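Local coordinates for protein ectonucleoside triphosphate diphosphohydrolase 4 (Homo sapiens, PDB 6WG5) that belongs to the GDA1/CD39 family of enzymes, whose members are built on an actin-like fold of two lobes, each with a mixed beta sheet at its core, at residues A220-G226 with F381-F387; V228-Y234 with Y274-G280; L254-F258 with V270-V275. One frame throughout, in Å; residues are numbered along the deposited sequence. Where two conformers were deposited one is given.

Contact 1: residues A220-G226 with F381-F387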
# COMPACT_ATOMS: atom_id res chain seq x y z
N ALA A 220 -1.39 8.24 10.25
CA ALA A 220 -2.43 7.31 9.83
C ALA A 220 -1.78 6.05 9.28
O ALA A 220 -0.95 6.12 8.37
CB ALA A 220 -3.35 7.94 8.78
N GLY A 221 -2.15 4.90 9.84
CA GLY A 221 -1.71 3.63 9.30
C GLY A 221 -2.46 3.26 8.04
O GLY A 221 -3.48 3.85 7.70
N ILE A 222 -1.93 2.27 7.33
CA ILE A 222 -2.53 1.81 6.09
C ILE A 222 -2.73 0.30 6.17
O ILE A 222 -1.82 -0.44 6.56
CB ILE A 222 -1.68 2.19 4.86
CG1 ILE A 222 -0.22 1.79 5.06
CG2 ILE A 222 -1.79 3.68 4.60
CD1 ILE A 222 0.68 2.09 3.86
N LEU A 223 -3.93 -0.14 5.82
CA LEU A 223 -4.26 -1.54 5.62
C LEU A 223 -4.60 -1.74 4.15
O LEU A 223 -5.42 -0.99 3.60
CB LEU A 223 -5.44 -1.96 6.50
CG LEU A 223 -5.13 -2.26 7.96
CD1 LEU A 223 -6.34 -1.98 8.82
CD2 LEU A 223 -4.71 -3.71 8.11
N ASP A 224 -3.98 -2.73 3.52
CA ASP A 224 -4.20 -2.99 2.10
C ASP A 224 -4.33 -4.48 1.89
O ASP A 224 -3.38 -5.23 2.13
CB ASP A 224 -3.05 -2.42 1.26
CG ASP A 224 -3.45 -2.19 -0.19
OD1 ASP A 224 -4.40 -2.85 -0.66
OD2 ASP A 224 -2.82 -1.34 -0.85
N MET A 225 -5.51 -4.91 1.44
CA MET A 225 -5.76 -6.31 1.11
C MET A 225 -5.96 -6.41 -0.39
O MET A 225 -7.00 -5.98 -0.92
CB MET A 225 -6.98 -6.84 1.87
CG MET A 225 -7.32 -8.29 1.55
SD MET A 225 -8.71 -8.93 2.50
CE MET A 225 -8.00 -9.01 4.14
N GLY A 226 -4.97 -6.95 -1.08
CA GLY A 226 -5.05 -7.17 -2.51
C GLY A 226 -5.69 -8.50 -2.83
O GLY A 226 -6.34 -9.13 -1.99
N PHE A 381 -6.56 4.33 10.97
CA PHE A 381 -6.09 3.55 9.83
C PHE A 381 -6.96 3.84 8.61
O PHE A 381 -8.15 4.14 8.74
CB PHE A 381 -6.13 2.04 10.11
CG PHE A 381 -4.98 1.54 10.93
CD1 PHE A 381 -3.92 0.87 10.32
CD2 PHE A 381 -4.94 1.73 12.30
CE1 PHE A 381 -2.86 0.40 11.07
CE2 PHE A 381 -3.88 1.26 13.05
CZ PHE A 381 -2.83 0.60 12.43
N TYR A 382 -6.34 3.75 7.44
CA TYR A 382 -7.06 3.72 6.17
C TYR A 382 -7.04 2.30 5.62
O TYR A 382 -6.03 1.60 5.72
CB TYR A 382 -6.42 4.67 5.15
CG TYR A 382 -6.86 6.11 5.29
CD1 TYR A 382 -7.70 6.70 4.36
CD2 TYR A 382 -6.42 6.89 6.36
CE1 TYR A 382 -8.10 8.02 4.49
CE2 TYR A 382 -6.81 8.20 6.49
CZ TYR A 382 -7.65 8.77 5.56
OH TYR A 382 -8.04 10.08 5.69
N GLY A 383 -8.17 1.88 5.06
CA GLY A 383 -8.30 0.56 4.45
C GLY A 383 -8.47 0.69 2.95
O GLY A 383 -9.36 1.39 2.47
N PHE A 384 -7.60 0.01 2.21
CA PHE A 384 -7.58 0.09 0.76
C PHE A 384 -7.91 -1.26 0.14
O PHE A 384 -7.97 -2.29 0.82
CB PHE A 384 -6.21 0.57 0.26
CG PHE A 384 -5.88 1.97 0.68
CD1 PHE A 384 -6.44 3.06 0.03
CD2 PHE A 384 -5.00 2.21 1.73
CE1 PHE A 384 -6.14 4.35 0.41
CE2 PHE A 384 -4.69 3.50 2.11
CZ PHE A 384 -5.26 4.57 1.46
N SER A 385 -8.14 -1.24 -1.17
CA SER A 385 -8.41 -2.44 -1.97
C SER A 385 -9.63 -3.15 -1.40
O SER A 385 -10.69 -2.51 -1.29
CB SER A 385 -7.13 -3.27 -2.05
OG SER A 385 -6.15 -2.60 -2.81
N GLU A 386 -9.55 -4.43 -1.03
CA GLU A 386 -10.73 -5.17 -0.61
C GLU A 386 -11.44 -4.52 0.56
O GLU A 386 -12.66 -4.64 0.69
CB GLU A 386 -10.35 -6.61 -0.26
CG GLU A 386 -9.87 -7.43 -1.44
CD GLU A 386 -10.94 -7.60 -2.50
OE1 GLU A 386 -12.14 -7.59 -2.14
OE2 GLU A 386 -10.59 -7.75 -3.69
N PHE A 387 -10.70 -3.83 1.44
CA PHE A 387 -11.35 -3.13 2.54
C PHE A 387 -12.39 -2.13 2.04
O PHE A 387 -13.40 -1.89 2.71
CB PHE A 387 -10.31 -2.42 3.41
CG PHE A 387 -9.50 -3.36 4.26
CD1 PHE A 387 -10.04 -3.90 5.41
CD2 PHE A 387 -8.21 -3.70 3.90
CE1 PHE A 387 -9.30 -4.77 6.20
CE2 PHE A 387 -7.46 -4.56 4.68
CZ PHE A 387 -8.01 -5.10 5.83
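L223 is gripped through both its backbone polar atoms by strand 381-385: its N donates to Y382 O (2.7 Å), and its O accepts from F384 N (2.8 Å). These two bonds bracket G383, as is usual between parallel strands. Y382 N adds a bond to G221 O, while E386 N reaches M225 O at 3.0 Å, so the pairing carries on into the start of helix 386-392. The one side-chain hydrogen bond runs from S385 OG to D224 OD1 (2.8 Å) and uses the syn lone pair of the carboxylate. Holding CG anti to the backbone N (chi1 -159°) brings the carboxylate of D224 up to that serine.

The two strands are parallel neighbours within a six-stranded mixed sheet, consistent with the actin-like fold, and a different helix packs on each face. On the side of helix 436-456, L223 CB and M225 CB both lean on F387 CE2, the latter at 3.7 Å. M225 also sets its sulfur above the face of that ring, a distant Met-aromatic contact with SD 5.3 Å from the centroid. G221, lacking a side chain, lets the F381 ring lie over its backbone, with CA 4.1 Å from the ring centroid in an off-centre CH-pi contact. On the side of helix 172-186, branched I222 brings CG2 to the edge of the F384 ring, 3.8 Å from CE2.

Contact 2: residues V228-Y234 with Y274-G280. With NAG (2-acetamido-2-deoxy-beta-D-glucopyranose), chain B.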
# COMPACT_ATOMS: atom_id res chain seq x y z
N VAL A 228 -3.83 -11.17 -3.82
CA VAL A 228 -2.90 -12.19 -3.37
C VAL A 228 -2.39 -11.92 -1.96
O VAL A 228 -2.22 -12.86 -1.17
CB VAL A 228 -1.72 -12.33 -4.37
CG1 VAL A 228 -0.63 -13.23 -3.80
CG2 VAL A 228 -2.22 -12.88 -5.69
N SER A 229 -2.13 -10.66 -1.63
CA SER A 229 -1.44 -10.32 -0.39
C SER A 229 -2.24 -9.32 0.42
O SER A 229 -3.05 -8.55 -0.11
CB SER A 229 -0.05 -9.73 -0.69
OG SER A 229 0.74 -10.64 -1.44
N THR A 230 -1.99 -9.34 1.73
CA THR A 230 -2.49 -8.33 2.65
C THR A 230 -1.29 -7.62 3.27
O THR A 230 -0.35 -8.28 3.73
CB THR A 230 -3.36 -8.95 3.74
OG1 THR A 230 -4.52 -9.54 3.15
CG2 THR A 230 -3.79 -7.90 4.76
N GLN A 231 -1.32 -6.29 3.26
CA GLN A 231 -0.22 -5.48 3.78
C GLN A 231 -0.74 -4.56 4.87
O GLN A 231 -1.87 -4.07 4.80
CB GLN A 231 0.43 -4.66 2.67
CG GLN A 231 1.76 -4.02 3.08
CD GLN A 231 2.26 -3.01 2.07
OE1 GLN A 231 1.60 -2.01 1.78
NE2 GLN A 231 3.45 -3.26 1.53
N ILE A 232 0.10 -4.34 5.88
CA ILE A 232 -0.23 -3.45 6.99
C ILE A 232 1.01 -2.63 7.33
O ILE A 232 2.12 -3.17 7.39
CB ILE A 232 -0.72 -4.25 8.23
CG1 ILE A 232 -1.02 -3.30 9.39
CG2 ILE A 232 0.32 -5.28 8.64
CD1 ILE A 232 -1.72 -3.96 10.56
N ALA A 233 0.82 -1.33 7.54
CA ALA A 233 1.92 -0.45 7.90
C ALA A 233 1.40 0.63 8.84
O ALA A 233 0.37 1.24 8.57
CB ALA A 233 2.55 0.19 6.66
N TYR A 234 2.13 0.86 9.93
CA TYR A 234 1.75 1.91 10.87
C TYR A 234 2.96 2.31 11.70
O TYR A 234 3.96 1.60 11.78
CB TYR A 234 0.60 1.47 11.77
CG TYR A 234 0.84 0.17 12.51
CD1 TYR A 234 1.37 0.17 13.79
CD2 TYR A 234 0.52 -1.04 11.92
CE1 TYR A 234 1.58 -1.02 14.46
CE2 TYR A 234 0.73 -2.23 12.59
CZ TYR A 234 1.26 -2.21 13.86
OH TYR A 234 1.46 -3.40 14.52
N TYR A 274 6.26 0.14 11.30
CA TYR A 274 6.18 -1.30 11.15
C TYR A 274 5.50 -1.62 9.82
O TYR A 274 4.48 -1.02 9.48
CB TYR A 274 5.38 -1.90 12.31
CG TYR A 274 4.91 -3.33 12.10
CD1 TYR A 274 3.62 -3.59 11.67
CD2 TYR A 274 5.75 -4.40 12.35
CE1 TYR A 274 3.17 -4.88 11.49
CE2 TYR A 274 5.32 -5.71 12.17
CZ TYR A 274 4.03 -5.94 11.74
OH TYR A 274 3.58 -7.23 11.56
N VAL A 275 6.08 -2.55 9.07
CA VAL A 275 5.58 -2.93 7.76
C VAL A 275 5.59 -4.45 7.66
O VAL A 275 6.63 -5.08 7.86
CB VAL A 275 6.41 -2.31 6.62
CG1 VAL A 275 5.87 -2.74 5.26
CG2 VAL A 275 6.42 -0.80 6.72
N ALA A 276 4.43 -5.03 7.34
CA ALA A 276 4.32 -6.48 7.19
C ALA A 276 3.49 -6.79 5.95
O ALA A 276 2.45 -6.17 5.73
CB ALA A 276 3.68 -7.12 8.42
N THR A 277 3.97 -7.74 5.15
CA THR A 277 3.27 -8.20 3.95
C THR A 277 3.04 -9.70 4.09
O THR A 277 3.95 -10.43 4.49
CB THR A 277 4.08 -7.89 2.69
OG1 THR A 277 4.51 -6.53 2.72
CG2 THR A 277 3.25 -8.13 1.45
N PHE A 278 1.83 -10.15 3.76
CA PHE A 278 1.43 -11.54 3.97
C PHE A 278 1.01 -12.13 2.62
O PHE A 278 -0.12 -11.94 2.17
CB PHE A 278 0.30 -11.62 4.99
CG PHE A 278 0.68 -11.08 6.34
CD1 PHE A 278 1.32 -11.89 7.27
CD2 PHE A 278 0.41 -9.77 6.69
CE1 PHE A 278 1.68 -11.40 8.51
CE2 PHE A 278 0.76 -9.27 7.93
CZ PHE A 278 1.40 -10.09 8.84
N LEU A 279 1.93 -12.86 2.00
CA LEU A 279 1.64 -13.53 0.73
C LEU A 279 0.66 -14.67 0.95
O LEU A 279 0.81 -15.47 1.88
CB LEU A 279 2.93 -14.06 0.10
CG LEU A 279 3.64 -13.17 -0.92
CD1 LEU A 279 2.91 -13.21 -2.25
CD2 LEU A 279 3.77 -11.74 -0.41
N GLY A 280 -0.36 -14.75 0.10
CA GLY A 280 -1.37 -15.77 0.23
C GLY A 280 -2.46 -15.46 1.22
O GLY A 280 -3.23 -16.37 1.57
C1 NAG B . -0.39 -21.68 6.40
C2 NAG B . 0.49 -21.45 5.17
C3 NAG B . 0.75 -22.77 4.43
C4 NAG B . 1.23 -23.86 5.38
C5 NAG B . 0.29 -23.97 6.57
C6 NAG B . 0.77 -24.94 7.62
C7 NAG B . 0.46 -19.34 3.91
C8 NAG B . -0.32 -18.48 2.95
N2 NAG B . -0.12 -20.49 4.27
O3 NAG B . 1.72 -22.55 3.41
O4 NAG B . 1.23 -25.11 4.70
O5 NAG B . 0.18 -22.69 7.21
O6 NAG B . 0.05 -24.77 8.84
O7 NAG B . 1.57 -19.01 4.33
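Y234 and Y274 pair through their backbones in both directions, Y274 N to Y234 O at 2.8 Å and Y234 N to Y274 O at 3.0 Å. I232 with A276 and T230 with F278 repeat this double bonding, giving three hydrogen-bonded pairs of an antiparallel arrangement. The longest of the six bonds is T230 N to F278 O (3.2 Å), its donor tilted from the carbonyl plane. Beyond it, G280 N makes a weak bond to V228 O, bent to 126° at the hydrogen.

Strands 229-235 and 270-279 are neighbours in the mixed sheet of this actin-like lobe, with strand 221-225 on the far side of 229-235. G280 ends the pairing with a positive phi of 83°, a conformation glycine adopts readily. Its O is hydrogen-bonded to R289 NH2, and L279 O lies 3.4 Å from C8 of the attached NAG.

Aromatic and apolar contacts gather on the face of I232, A276 and F278. The Y234 and Y274 rings meet obliquely, their centroids 5.1 Å apart and their planes at 50°; the hydroxyls are hydrogen-bonded to the carbonyls of P372 and Y370 respectively, so one loop receives both. In I232, CG1 lies anti to the backbone N, which puts CG2 between N and the carbonyl carbon and brings it to A276 CB (3.8 Å). The same methyl also meets the edge of the F278 ring; the small A276 fits between the Y274 and F278 rings on the same strand. On the other face A233 CB touches V275 CG2 at 4.0 Å.

Contact 3: residues L254-F258 with V270-V275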
# COMPACT_ATOMS: atom_id res chain seq x y z
N LEU A 254 11.00 -6.12 10.37
CA LEU A 254 9.68 -5.56 10.10
C LEU A 254 9.55 -4.12 10.57
O LEU A 254 8.46 -3.55 10.50
CB LEU A 254 8.60 -6.42 10.76
CG LEU A 254 8.61 -7.90 10.40
CD1 LEU A 254 7.49 -8.62 11.13
CD2 LEU A 254 8.50 -8.10 8.89
N LEU A 255 10.64 -3.52 11.05
CA LEU A 255 10.63 -2.15 11.54
C LEU A 255 11.61 -1.31 10.73
O LEU A 255 12.72 -1.75 10.43
CB LEU A 255 11.01 -2.09 13.02
CG LEU A 255 9.99 -2.69 14.00
CD1 LEU A 255 10.59 -2.81 15.39
CD2 LEU A 255 8.72 -1.85 14.03
N ALA A 256 11.17 -0.11 10.36
CA ALA A 256 12.00 0.85 9.64
C ALA A 256 12.14 2.11 10.48
O ALA A 256 11.14 2.64 10.97
CB ALA A 256 11.40 1.18 8.27
N GLU A 257 13.38 2.57 10.64
CA GLU A 257 13.67 3.79 11.38
C GLU A 257 14.39 4.75 10.45
O GLU A 257 15.50 4.45 9.98
CB GLU A 257 14.51 3.49 12.62
CG GLU A 257 13.69 2.94 13.77
CD GLU A 257 14.50 2.07 14.71
OE1 GLU A 257 14.08 0.92 14.96
OE2 GLU A 257 15.56 2.52 15.19
N PHE A 258 13.78 5.90 10.19
CA PHE A 258 14.29 6.85 9.22
C PHE A 258 14.01 8.27 9.70
O PHE A 258 13.29 8.49 10.68
CB PHE A 258 13.66 6.62 7.84
CG PHE A 258 12.15 6.65 7.85
CD1 PHE A 258 11.47 7.83 7.62
CD2 PHE A 258 11.43 5.50 8.10
CE1 PHE A 258 10.09 7.86 7.63
CE2 PHE A 258 10.05 5.52 8.11
CZ PHE A 258 9.38 6.70 7.88
N VAL A 270 11.78 11.98 12.90
CA VAL A 270 12.24 10.60 13.04
C VAL A 270 11.04 9.73 13.36
O VAL A 270 10.31 9.99 14.32
CB VAL A 270 13.32 10.48 14.12
CG1 VAL A 270 13.68 9.02 14.37
CG2 VAL A 270 14.56 11.27 13.72
N TYR A 271 10.83 8.68 12.56
CA TYR A 271 9.68 7.81 12.69
C TYR A 271 10.11 6.35 12.73
O TYR A 271 11.07 5.96 12.05
CB TYR A 271 8.69 8.00 11.53
CG TYR A 271 8.00 9.34 11.54
CD1 TYR A 271 6.82 9.53 12.24
CD2 TYR A 271 8.53 10.42 10.84
CE1 TYR A 271 6.19 10.75 12.26
CE2 TYR A 271 7.90 11.65 10.85
CZ TYR A 271 6.73 11.81 11.56
OH TYR A 271 6.10 13.03 11.57
N ARG A 272 9.41 5.56 13.54
CA ARG A 272 9.53 4.11 13.54
C ARG A 272 8.25 3.54 12.94
O ARG A 272 7.17 3.71 13.52
CB ARG A 272 9.75 3.58 14.96
CG ARG A 272 10.05 2.09 15.03
CD ARG A 272 10.10 1.58 16.46
NE ARG A 272 10.60 2.59 17.40
CZ ARG A 272 9.94 3.04 18.47
NH1 ARG A 272 10.51 3.96 19.24
NH2 ARG A 272 8.74 2.58 18.78
N VAL A 273 8.36 2.88 11.79
CA VAL A 273 7.21 2.36 11.07
C VAL A 273 7.33 0.85 10.94
O VAL A 273 8.38 0.34 10.51
CB VAL A 273 7.07 3.02 9.68
CG1 VAL A 273 5.84 2.49 8.96
CG2 VAL A 273 7.00 4.53 9.82
N TYR A 274 6.26 0.14 11.30
CA TYR A 274 6.18 -1.30 11.15
C TYR A 274 5.50 -1.62 9.82
O TYR A 274 4.48 -1.02 9.48
CB TYR A 274 5.38 -1.90 12.31
CG TYR A 274 4.91 -3.33 12.10
CD1 TYR A 274 3.62 -3.59 11.67
CD2 TYR A 274 5.75 -4.40 12.35
CE1 TYR A 274 3.17 -4.88 11.49
CE2 TYR A 274 5.32 -5.71 12.17
CZ TYR A 274 4.03 -5.94 11.74
OH TYR A 274 3.58 -7.23 11.56
N VAL A 275 6.08 -2.55 9.07
CA VAL A 275 5.58 -2.93 7.76
C VAL A 275 5.59 -4.45 7.66
O VAL A 275 6.63 -5.08 7.86
CB VAL A 275 6.41 -2.31 6.62
CG1 VAL A 275 5.87 -2.74 5.26
CG2 VAL A 275 6.42 -0.80 6.72
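The beta hairpin of strands 255-259 and 270-279 has A256 and V273 at its middle, a hydrogen-bonded pair with A256 N to V273 O at 2.8 Å and V273 N to A256 O at 2.9 Å. F258 and Y271 form a second, longer pair, in which F258 N stands 3.3 Å from Y271 O. V275 N closes the row at the other end by donating to L254 O.

F258 carries the apolar contact on the face of V273 and A256. With CG wedged between its own backbone N and carbonyl carbon (chi1 55°), the ring folds back over the neighbouring strand. Y271 O then sits above one ring face, offset toward the rim, and V273 CG2 approaches CE2 of F258 at 3.6 Å. Branched V273 fills the space beside the ring, while the small A256 lets helix 172-186 come close: V177 of that helix touches both A256 and F258, and W180 touches V273.

Strand 255-259 is an outermost strand of the six-stranded sheet within this chain, so this hairpin forms one border of the actin-like lobe. At its L254 end, the L254 side chain runs alongside the Y274 ring, and L254 CB meets CE2 of that ring at 3.6 Å. L255, directed to the opposite face from A256, places CD2 near the plane of the Y274 ring at its edge, 3.8 Å from CB of the same tyrosine.

Farther along that face, E257 stands at the exposed edge, a place that suits a charged residue, and the long aliphatic part of R272 packs against it, CG to CG at 3.9 Å. R272 is modelled in two conformers; in one of them NH2 is hydrogen-bonded to K238 O.

In the fold
Of the strands in these contacts, 221-225 comes first from the N terminus; the chain then turns into strand 229-235, passes through helix 245-254, and forms the hairpin of contact 3, which closes the shortest loop. Strand 270-279 runs on from that hairpin into contact 2, sharing Y274 and V275 with it, and pairs back on 229-235. Contact 3 is therefore nested inside contact 2, and both lie within the much longer loop closed when strand 381-385 meets 221-225 in contact 1; none of them cross. Contacts 1 and 2 are joined by backbone bonding between 221-225 and 229-235, so the three together align five strands of one sheet, from the border strand 255-259 to 381-385.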